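Local coordinates for L-lysine 6-monooxygenase (Pseudomonas syringae pv. tomato, PDB 5CQF), which probably hydroxylates the side-chain amine of L-lysine as an FAD- and NADP-dependent monooxygenase in siderophore biosynthesis, at residues 68-73 with 285-290; 59-64 with 110-115; 146-151 with 388-393. All blocks are in the same frame, centred on the assembly; numbering follows the deposited sequence.

Interaction 1 of 3, residues 68-73 with 285-290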
loop_
_atom_site.group_PDB
_atom_site.type_symbol
_atom_site.label_atom_id
_atom_site.label_comp_id
_atom_site.label_asym_id
_atom_site.label_seq_id
_atom_site.Cartn_x
_atom_site.Cartn_y
_atom_site.Cartn_z
ATOM N N ASP A 68 4.907 -8.744 -16.842
ATOM C CA ASP A 68 4.315 -8.230 -15.606
ATOM C C ASP A 68 4.093 -9.389 -14.641
ATOM O O ASP A 68 3.197 -10.211 -14.838
ATOM C CB ASP A 68 2.994 -7.492 -15.908
ATOM C CG ASP A 68 2.305 -6.966 -14.671
ATOM O OD1 ASP A 68 2.941 -6.965 -13.595
ATOM O OD2 ASP A 68 1.114 -6.540 -14.765
ATOM N N ILE A 69 4.936 -9.459 -13.620
ATOM C CA ILE A 69 4.861 -10.527 -12.587
ATOM C C ILE A 69 4.239 -9.973 -11.323
ATOM O O ILE A 69 4.376 -10.539 -10.245
ATOM C CB ILE A 69 6.249 -11.213 -12.251
ATOM C CG1 ILE A 69 7.404 -10.222 -12.027
ATOM C CG2 ILE A 69 6.684 -12.135 -13.370
ATOM C CD1 ILE A 69 7.291 -9.356 -10.805
ATOM N N ASN A 70 3.532 -8.864 -11.454
ATOM C CA ASN A 70 2.818 -8.294 -10.321
ATOM C C ASN A 70 1.432 -8.961 -10.322
ATOM O O ASN A 70 0.415 -8.389 -10.755
ATOM C CB ASN A 70 2.788 -6.773 -10.437
ATOM C CG ASN A 70 2.171 -6.105 -9.240
ATOM O OD1 ASN A 70 1.498 -6.731 -8.451
ATOM N ND2 ASN A 70 2.370 -4.813 -9.125
ATOM N N HIS A 71 1.453 -10.230 -9.908
ATOM C CA HIS A 71 0.271 -11.056 -9.773
ATOM C C HIS A 71 0.403 -11.980 -8.566
ATOM O O HIS A 71 1.475 -12.153 -7.961
ATOM C CB HIS A 71 -0.014 -11.855 -11.047
ATOM C CG HIS A 71 1.076 -12.782 -11.462
ATOM N ND1 HIS A 71 1.456 -13.873 -10.709
ATOM C CD2 HIS A 71 1.839 -12.814 -12.580
ATOM C CE1 HIS A 71 2.418 -14.528 -11.337
ATOM N NE2 HIS A 71 2.664 -13.915 -12.482
ATOM N N HIS A 72 -0.719 -12.590 -8.231
ATOM C CA HIS A 72 -0.789 -13.406 -7.055
ATOM C C HIS A 72 0.076 -14.653 -7.261
ATOM O O HIS A 72 0.231 -15.169 -8.362
ATOM C CB HIS A 72 -2.249 -13.759 -6.737
ATOM C CG HIS A 72 -2.417 -14.226 -5.358
ATOM N ND1 HIS A 72 -2.324 -15.552 -5.023
ATOM C CD2 HIS A 72 -2.528 -13.545 -4.198
ATOM C CE1 HIS A 72 -2.409 -15.673 -3.715
ATOM N NE2 HIS A 72 -2.525 -14.469 -3.191
ATOM N N VAL A 73 0.620 -15.131 -6.153
ATOM C CA VAL A 73 1.535 -16.260 -6.120
ATOM C C VAL A 73 0.877 -17.609 -6.545
ATOM O O VAL A 73 1.547 -18.471 -7.006
ATOM C CB VAL A 73 2.243 -16.239 -4.736
ATOM C CG1 VAL A 73 1.380 -16.854 -3.644
ATOM C CG2 VAL A 73 3.610 -16.856 -4.793
ATOM N N ILE A 285 1.705 -1.834 -18.029
ATOM C CA ILE A 285 2.991 -1.931 -17.370
ATOM C C ILE A 285 2.769 -2.203 -15.887
ATOM O O ILE A 285 1.898 -1.574 -15.270
ATOM C CB ILE A 285 3.770 -0.624 -17.561
ATOM C CG1 ILE A 285 4.078 -0.415 -19.045
ATOM C CG2 ILE A 285 5.068 -0.639 -16.768
ATOM C CD1 ILE A 285 4.714 0.930 -19.328
ATOM N N ASP A 286 3.507 -3.183 -15.344
ATOM C CA ASP A 286 3.512 -3.475 -13.893
ATOM C C ASP A 286 3.555 -2.143 -13.161
ATOM O O ASP A 286 4.484 -1.377 -13.414
ATOM C CB ASP A 286 4.770 -4.301 -13.559
ATOM C CG ASP A 286 4.903 -4.660 -12.076
ATOM O OD1 ASP A 286 4.171 -4.103 -11.231
ATOM O OD2 ASP A 286 5.772 -5.529 -11.768
ATOM N N PRO A 287 2.549 -1.843 -12.287
ATOM C CA PRO A 287 2.557 -0.566 -11.557
ATOM C C PRO A 287 3.816 -0.343 -10.728
ATOM O O PRO A 287 4.213 0.772 -10.568
ATOM C CB PRO A 287 1.296 -0.619 -10.665
ATOM C CG PRO A 287 0.781 -2.022 -10.747
ATOM C CD PRO A 287 1.332 -2.631 -12.011
ATOM N N ASP A 288 4.472 -1.390 -10.232
ATOM C CA ASP A 288 5.760 -1.193 -9.508
ATOM C C ASP A 288 6.894 -0.805 -10.433
ATOM O O ASP A 288 7.810 -0.108 -10.005
ATOM C CB ASP A 288 6.174 -2.417 -8.679
ATOM C CG ASP A 288 5.129 -2.807 -7.662
ATOM O OD1 ASP A 288 4.309 -1.943 -7.254
ATOM O OD2 ASP A 288 5.115 -4.002 -7.273
ATOM N N GLU A 289 6.843 -1.242 -11.686
ATOM C CA GLU A 289 7.845 -0.818 -12.673
ATOM C C GLU A 289 7.707 0.672 -13.010
ATOM O O GLU A 289 8.701 1.405 -13.004
ATOM C CB GLU A 289 7.765 -1.659 -13.941
ATOM C CG GLU A 289 8.282 -3.088 -13.767
ATOM C CD GLU A 289 9.779 -3.163 -13.444
ATOM O OE1 GLU A 289 10.607 -2.434 -14.076
ATOM O OE2 GLU A 289 10.128 -3.972 -12.556
ATOM N N ARG A 290 6.483 1.115 -13.269
ATOM C CA ARG A 290 6.202 2.536 -13.465
ATOM C C ARG A 290 6.690 3.339 -12.277
ATOM O O ARG A 290 7.320 4.370 -12.436
ATOM C CB ARG A 290 4.697 2.793 -13.628
ATOM C CG ARG A 290 4.169 2.660 -15.045
ATOM C CD ARG A 290 4.856 3.614 -16.037
ATOM N NE ARG A 290 4.779 5.048 -15.668
ATOM C CZ ARG A 290 5.823 5.877 -15.486
ATOM N NH1 ARG A 290 7.087 5.455 -15.604
ATOM N NH2 ARG A 290 5.594 7.149 -15.175
HETATM O O HOH W 1 6.592 -7.099 -13.452
#

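Interaction 2 of 3, residues 59-64 with 110-115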
loop_
_atom_site.group_PDB
_atom_site.type_symbol
_atom_site.label_atom_id
_atom_site.label_comp_id
_atom_site.label_asym_id
_atom_site.label_seq_id
_atom_site.Cartn_x
_atom_site.Cartn_y
_atom_site.Cartn_z
ATOM N N HIS A 59 19.421 -17.845 -19.858
ATOM C CA HIS A 59 18.373 -17.954 -20.867
ATOM C C HIS A 59 16.962 -17.877 -20.272
ATOM O O HIS A 59 16.077 -17.268 -20.868
ATOM C CB HIS A 59 18.511 -19.233 -21.672
ATOM C CG HIS A 59 17.388 -19.444 -22.637
ATOM N ND1 HIS A 59 17.282 -18.740 -23.819
ATOM C CD2 HIS A 59 16.296 -20.247 -22.576
ATOM C CE1 HIS A 59 16.187 -19.119 -24.456
ATOM N NE2 HIS A 59 15.572 -20.033 -23.723
ATOM N N ARG A 60 16.749 -18.503 -19.116
ATOM C CA ARG A 60 15.441 -18.470 -18.455
ATOM C C ARG A 60 15.075 -17.035 -18.030
ATOM O O ARG A 60 13.930 -16.594 -18.210
ATOM C CB ARG A 60 15.436 -19.402 -17.243
ATOM C CG ARG A 60 15.667 -20.875 -17.562
ATOM C CD ARG A 60 15.639 -21.712 -16.292
ATOM N NE ARG A 60 16.506 -22.890 -16.365
ATOM C CZ ARG A 60 17.548 -23.148 -15.561
ATOM N NH1 ARG A 60 18.251 -24.267 -15.737
ATOM N NH2 ARG A 60 17.901 -22.316 -14.583
ATOM N N GLU A 61 16.061 -16.314 -17.487
ATOM C CA GLU A 61 15.926 -14.890 -17.149
ATOM C C GLU A 61 15.701 -14.008 -18.385
ATOM O O GLU A 61 14.984 -13.012 -18.331
ATOM C CB GLU A 61 17.152 -14.398 -16.363
ATOM C CG GLU A 61 17.265 -15.018 -14.978
ATOM C CD GLU A 61 18.237 -14.294 -14.059
ATOM O OE1 GLU A 61 19.371 -13.998 -14.497
ATOM O OE2 GLU A 61 17.862 -14.029 -12.888
ATOM N N LEU A 62 16.315 -14.374 -19.498
ATOM C CA LEU A 62 16.031 -13.705 -20.762
ATOM C C LEU A 62 14.541 -13.853 -21.134
ATOM O O LEU A 62 13.958 -12.923 -21.687
ATOM C CB LEU A 62 16.926 -14.260 -21.882
ATOM C CG LEU A 62 17.298 -13.324 -23.037
ATOM C CD1 LEU A 62 18.364 -12.318 -22.618
ATOM C CD2 LEU A 62 17.781 -14.127 -24.236
ATOM N N LEU A 63 13.938 -15.002 -20.808
ATOM C CA LEU A 63 12.536 -15.300 -21.173
ATOM C C LEU A 63 11.471 -14.523 -20.392
ATOM O O LEU A 63 10.335 -14.402 -20.840
ATOM C CB LEU A 63 12.236 -16.786 -20.972
ATOM C CG LEU A 63 13.001 -17.785 -21.841
ATOM C CD1 LEU A 63 13.006 -19.180 -21.201
ATOM C CD2 LEU A 63 12.411 -17.819 -23.244
ATOM N N LEU A 64 11.809 -14.067 -19.198
ATOM C CA LEU A 64 10.832 -13.392 -18.364
ATOM C C LEU A 64 10.789 -11.883 -18.610
ATOM O O LEU A 64 9.801 -11.229 -18.257
ATOM C CB LEU A 64 11.089 -13.692 -16.892
ATOM C CG LEU A 64 11.043 -15.170 -16.469
ATOM C CD1 LEU A 64 10.752 -15.244 -14.977
ATOM C CD2 LEU A 64 10.007 -15.979 -17.238
ATOM N N SER A 110 9.652 -11.502 -7.014
ATOM C CA SER A 110 10.400 -10.789 -8.015
ATOM C C SER A 110 10.570 -11.643 -9.250
ATOM O O SER A 110 10.420 -12.865 -9.226
ATOM C CB SER A 110 11.772 -10.361 -7.478
ATOM O OG SER A 110 12.599 -11.503 -7.253
ATOM N N ARG A 111 10.857 -10.970 -10.350
ATOM C CA ARG A 111 11.261 -11.639 -11.555
ATOM C C ARG A 111 12.353 -12.673 -11.291
ATOM O O ARG A 111 12.300 -13.783 -11.794
ATOM C CB ARG A 111 11.784 -10.610 -12.540
ATOM C CG ARG A 111 12.337 -11.222 -13.815
ATOM C CD ARG A 111 12.292 -10.230 -14.962
ATOM N NE ARG A 111 10.933 -9.720 -15.149
ATOM C CZ ARG A 111 10.609 -8.765 -16.012
ATOM N NH1 ARG A 111 11.551 -8.233 -16.782
ATOM N NH2 ARG A 111 9.353 -8.341 -16.097
ATOM N N HIS A 112 13.350 -12.291 -10.522
ATOM C CA HIS A 112 14.477 -13.184 -10.232
ATOM C C HIS A 112 13.985 -14.457 -9.507
ATOM O O HIS A 112 14.386 -15.563 -9.851
ATOM C CB HIS A 112 15.545 -12.393 -9.457
ATOM C CG HIS A 112 16.642 -13.218 -8.870
ATOM N ND1 HIS A 112 17.509 -13.977 -9.633
ATOM C CD2 HIS A 112 17.067 -13.344 -7.587
ATOM C CE1 HIS A 112 18.393 -14.564 -8.845
ATOM N NE2 HIS A 112 18.146 -14.196 -7.598
ATOM N N GLU A 113 13.059 -14.292 -8.560
ATOM C CA GLU A 113 12.489 -15.426 -7.863
ATOM C C GLU A 113 11.668 -16.326 -8.798
ATOM O O GLU A 113 11.827 -17.561 -8.785
ATOM C CB GLU A 113 11.691 -15.008 -6.611
ATOM C CG GLU A 113 11.353 -16.217 -5.727
ATOM C CD GLU A 113 10.874 -15.899 -4.314
ATOM O OE1 GLU A 113 10.338 -14.793 -4.039
ATOM O OE2 GLU A 113 11.017 -16.783 -3.439
ATOM N N TRP A 114 10.819 -15.739 -9.628
ATOM C CA TRP A 114 10.068 -16.548 -10.605
ATOM C C TRP A 114 10.977 -17.311 -11.572
ATOM O O TRP A 114 10.682 -18.455 -11.913
ATOM C CB TRP A 114 9.101 -15.685 -11.413
ATOM C CG TRP A 114 7.899 -15.260 -10.676
ATOM C CD1 TRP A 114 7.591 -13.999 -10.240
ATOM C CD2 TRP A 114 6.831 -16.087 -10.273
ATOM N NE1 TRP A 114 6.376 -13.999 -9.604
ATOM C CE2 TRP A 114 5.894 -15.278 -9.622
ATOM C CE3 TRP A 114 6.568 -17.446 -10.409
ATOM C CZ2 TRP A 114 4.752 -15.783 -9.094
ATOM C CZ3 TRP A 114 5.439 -17.942 -9.873
ATOM C CH2 TRP A 114 4.548 -17.136 -9.231
ATOM N N SER A 115 12.083 -16.698 -12.001
ATOM C CA SER A 115 13.109 -17.416 -12.791
ATOM C C SER A 115 13.651 -18.632 -12.076
ATOM O O SER A 115 13.688 -19.738 -12.644
ATOM C CB SER A 115 14.315 -16.517 -13.114
ATOM O OG SER A 115 13.905 -15.489 -13.987
#

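Interaction 3 of 3, residues 146-151 with 388-393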
loop_
_atom_site.group_PDB
_atom_site.type_symbol
_atom_site.label_atom_id
_atom_site.label_comp_id
_atom_site.label_asym_id
_atom_site.label_seq_id
_atom_site.Cartn_x
_atom_site.Cartn_y
_atom_site.Cartn_z
ATOM N N ARG A 146 -2.708 -38.387 -48.806
ATOM C CA ARG A 146 -3.166 -37.619 -47.643
ATOM C C ARG A 146 -2.047 -37.607 -46.584
ATOM O O ARG A 146 -1.283 -38.577 -46.469
ATOM C CB ARG A 146 -4.473 -38.214 -47.077
ATOM C CG ARG A 146 -5.675 -38.135 -48.027
ATOM C CD ARG A 146 -7.009 -38.503 -47.364
ATOM N NE ARG A 146 -7.587 -37.406 -46.569
ATOM C CZ ARG A 146 -8.625 -37.512 -45.730
ATOM N NH1 ARG A 146 -9.240 -38.676 -45.540
ATOM N NH2 ARG A 146 -9.048 -36.439 -45.066
ATOM N N LEU A 147 -1.936 -36.502 -45.841
ATOM C CA LEU A 147 -0.856 -36.334 -44.851
ATOM C C LEU A 147 -1.084 -37.201 -43.603
ATOM O O LEU A 147 -2.093 -37.031 -42.912
ATOM C CB LEU A 147 -0.734 -34.856 -44.443
ATOM C CG LEU A 147 0.243 -34.466 -43.316
ATOM C CD1 LEU A 147 1.640 -34.104 -43.800
ATOM C CD2 LEU A 147 -0.363 -33.308 -42.541
ATOM N N GLN A 148 -0.138 -38.102 -43.315
ATOM C CA GLN A 148 -0.244 -39.059 -42.193
ATOM C C GLN A 148 0.741 -38.818 -41.026
ATOM O O GLN A 148 0.469 -39.248 -39.924
ATOM C CB GLN A 148 -0.036 -40.506 -42.685
ATOM C CG GLN A 148 -0.948 -40.984 -43.820
ATOM C CD GLN A 148 -2.384 -41.312 -43.402
ATOM O OE1 GLN A 148 -2.664 -41.618 -42.234
ATOM N NE2 GLN A 148 -3.307 -41.261 -44.375
ATOM N N GLU A 149 1.891 -38.194 -41.296
ATOM C CA GLU A 149 2.932 -37.916 -40.291
ATOM C C GLU A 149 3.689 -36.635 -40.652
ATOM O O GLU A 149 3.507 -36.097 -41.747
ATOM C CB GLU A 149 3.933 -39.066 -40.217
ATOM C CG GLU A 149 3.594 -40.152 -39.203
ATOM C CD GLU A 149 4.687 -41.213 -39.084
ATOM O OE1 GLU A 149 5.296 -41.566 -40.126
ATOM O OE2 GLU A 149 4.935 -41.686 -37.943
ATOM N N VAL A 150 4.521 -36.141 -39.729
ATOM C CA VAL A 150 5.470 -35.069 -40.040
ATOM C C VAL A 150 6.812 -35.459 -39.516
ATOM O O VAL A 150 6.911 -36.223 -38.572
ATOM C CB VAL A 150 5.086 -33.684 -39.444
ATOM C CG1 VAL A 150 3.825 -33.149 -40.097
ATOM C CG2 VAL A 150 4.924 -33.725 -37.931
ATOM N N ARG A 151 7.852 -34.928 -40.126
ATOM C CA ARG A 151 9.194 -35.266 -39.718
ATOM C C ARG A 151 9.809 -33.987 -39.285
ATOM O O ARG A 151 10.053 -33.105 -40.093
ATOM C CB ARG A 151 10.005 -35.866 -40.874
ATOM C CG ARG A 151 9.594 -37.279 -41.262
ATOM C CD ARG A 151 10.150 -37.687 -42.628
ATOM N NE ARG A 151 10.062 -39.136 -42.868
ATOM C CZ ARG A 151 9.491 -39.719 -43.932
ATOM N NH1 ARG A 151 9.481 -41.050 -44.016
ATOM N NH2 ARG A 151 8.934 -38.999 -44.915
ATOM N N GLY A 388 -7.557 -32.470 -45.641
ATOM C CA GLY A 388 -6.942 -33.623 -46.301
ATOM C C GLY A 388 -5.851 -34.296 -45.486
ATOM O O GLY A 388 -4.848 -34.760 -46.044
ATOM N N ALA A 389 -6.055 -34.346 -44.168
ATOM C CA ALA A 389 -5.095 -34.922 -43.222
ATOM C C ALA A 389 -5.746 -36.087 -42.476
ATOM O O ALA A 389 -6.908 -36.005 -42.078
ATOM C CB ALA A 389 -4.616 -33.858 -42.242
ATOM N N CYS A 390 -4.992 -37.170 -42.305
ATOM C CA CYS A 390 -5.475 -38.390 -41.636
ATOM C C CYS A 390 -4.770 -38.510 -40.293
ATOM O O CYS A 390 -3.583 -38.849 -40.247
ATOM C CB CYS A 390 -5.169 -39.655 -42.470
ATOM S SG CYS A 390 -6.399 -40.230 -43.677
ATOM N N ASP A 391 -5.496 -38.222 -39.213
ATOM C CA ASP A 391 -4.998 -38.391 -37.833
ATOM C C ASP A 391 -3.900 -37.407 -37.381
ATOM O O ASP A 391 -3.353 -37.595 -36.294
ATOM C CB ASP A 391 -4.484 -39.835 -37.591
ATOM C CG ASP A 391 -5.596 -40.858 -37.507
ATOM O OD1 ASP A 391 -6.513 -40.664 -36.682
ATOM O OD2 ASP A 391 -5.535 -41.871 -38.241
ATOM N N VAL A 392 -3.570 -36.379 -38.174
ATOM C CA VAL A 392 -2.480 -35.449 -37.800
ATOM C C VAL A 392 -3.003 -34.171 -37.132
ATOM O O VAL A 392 -3.818 -33.431 -37.696
ATOM C CB VAL A 392 -1.547 -35.089 -38.978
ATOM C CG1 VAL A 392 -0.438 -34.140 -38.535
ATOM C CG2 VAL A 392 -0.932 -36.346 -39.550
ATOM N N ASN A 393 -2.504 -33.924 -35.923
ATOM C CA ASN A 393 -2.930 -32.792 -35.137
ATOM C C ASN A 393 -1.791 -31.891 -34.770
ATOM O O ASN A 393 -0.672 -32.330 -34.477
ATOM C CB ASN A 393 -3.623 -33.271 -33.883
ATOM C CG ASN A 393 -4.726 -34.251 -34.186
ATOM O OD1 ASN A 393 -5.820 -33.853 -34.568
ATOM N ND2 ASN A 393 -4.440 -35.542 -34.030
#

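Interaction 1 of 3, residues 68-73 with 285-290
N70 and D286 both carry CG anti to the backbone N and beside the carbonyl carbon (chi1 -175° and 179°); the two side chains cross at about a right angle. N70 ND2 donates to D286 OD1 at 2.9 Å, with an N-H...O angle of 158°. The acceptor lies in the amide plane, and the approach is from the syn side, somewhat out of the carboxylate plane. That oxygen is gripped twice. D288 N also reaches D286 OD1 at 2.9 Å, from the opposite face, as the capping bond of D286, the N-cap residue of helix 287-302. One aspartate thus closes a helix start and holds a loop. The amide is further flanked by P287, whose CG is 3.6 Å from N70 ND2, and by D288, whose OD2 lies 3.4 Å from N70 ND2 at an angle too poor for a hydrogen bond.

The loop is braced from within. D68 OD1 accepts from N70 N at 2.9 Å in an Asx turn, and D68 OD1 also packs on D286 CB at 3.2 Å. The two carboxylates are close, with D68 OD1 3.7 Å from D286 OD2, a proximity that the surrounding donors would be expected to moderate. Among these, Q248 N and N251 ND2 hold D68 OD2.

The site lies where the loop between helices 57-64 and 89-96 meets the first turn of helix 287-302. Behind it, I285 of strand 284-285 pairs through its backbone with Q245 and G247, while helix 214-226 packs alongside and supplies Q214 OE1 as acceptor for D286 N.

Interaction 2 of 3, residues 59-64 with 110-115
L64 and S115 meet at the heart of this helix pair, where L64 CD1 presses against S115 OG at 3.3 Å and against W114 CB at 4.0 Å. E61 comes to the same serine, its CG 3.5 Å from S115 OG, and its chain then runs on, extended, to H112. There E61 OE2 takes a rather long hydrogen bond of 3.3 Å from H112 ND1, nearly straight at 167°. The oxygen lies close to the plane of the imidazole, at the ring edge, and the nitrogen meets it almost in line with the C-O bond. At the other end of the interface the guanidinium of R111 is laid flat against the backbone of L64, whose O stands over the centre of one face, 3.4 Å from R111 CZ, while the R111 methylenes pass beside L64 CB. R111 NE is buried here without a partner.

The second shell fixes these groups. S115 OG, anti to its own carbonyl carbon (chi1 -67°), turns back to R111 O at 3.2 Å and shares that carbonyl with S115 N, which settles the hydroxyl between the helices. E218 takes R111 NH1 in a salt bridge, and T67 O accepts weakly from R111 NH2. S110 caps helix 111-125, its OG 3.1 Å from E113 N, and that OG also bonds E299 of the third subunit.

The segments cross at 128° with their axes 9.5 Å apart. It is a case of oblique helix packing in which a small serine, bonded to the carbonyl four residues earlier, admits a leucine between the helices, while a His-carboxylate hydrogen bond closes one margin.

Interaction 3 of 3, residues 146-151 with 388-393
R146 lies against the loop at G388-C390, and its side chain touches that loop from CB to the guanidinium. CB starts over the backbone, 3.6 Å from G388 O, and CG stays beside the same carbonyl. CD comes up to C390 SG. There the chain bends, chi3 of 80° carrying NE back toward the glycine, where R146 NE is 3.7 Å from G388 C. At the tip, C390 SG sits over one face of the guanidinium, 3.7 Å from R146 NH1, while G388 CA lies at the edge, near the plane, beside NH2.

Beneath the arginine the backbones join. C390 N donates to L147 O at 3.0 Å, close to straight at 167°, and L147 N donates weakly to G388 O at 3.4 Å. Q148 folds over C390, its NE2 3.1 Å from C390 CB, and its OE1 takes a weak bond from R162. The buried side chains of L147 and V392 cross at about a right angle, L147 CD2 4.1 Å from V392 CG1; V392 CG2 sits 3.2 Å from Q148 O.

L147 and A389 form a single beta bridge, with the two chains running in the same sense. It ties the middle strand of a three-stranded antiparallel sheet to the approach of strand 393-396, an outer strand of a parallel five-stranded sheet. This pairing of sheets recalls the FAD domain of glutathione reductase-type flavoproteins.

Overall arrangement
Interactions 1 and 2 adjoin each other, their centres 14 Å apart, and W114 of interaction 2 packs on I69 and H71 of interaction 1, so the loop after helix 57-64 and helix 111-125 belong to one partly buried region. Interaction 1 is mainly polar, built on a shared helix-capping carboxylate; interaction 2 joins two helices by mixed apolar and polar side chains. Interaction 3 stands apart, 43 Å from interaction 1 between centres and on the opposite side of the chain's centre. Further out, it relies on backbone bonding, with an exposed arginine outside and aliphatic packing within. In these three contacts, then, the chemistry differs with position.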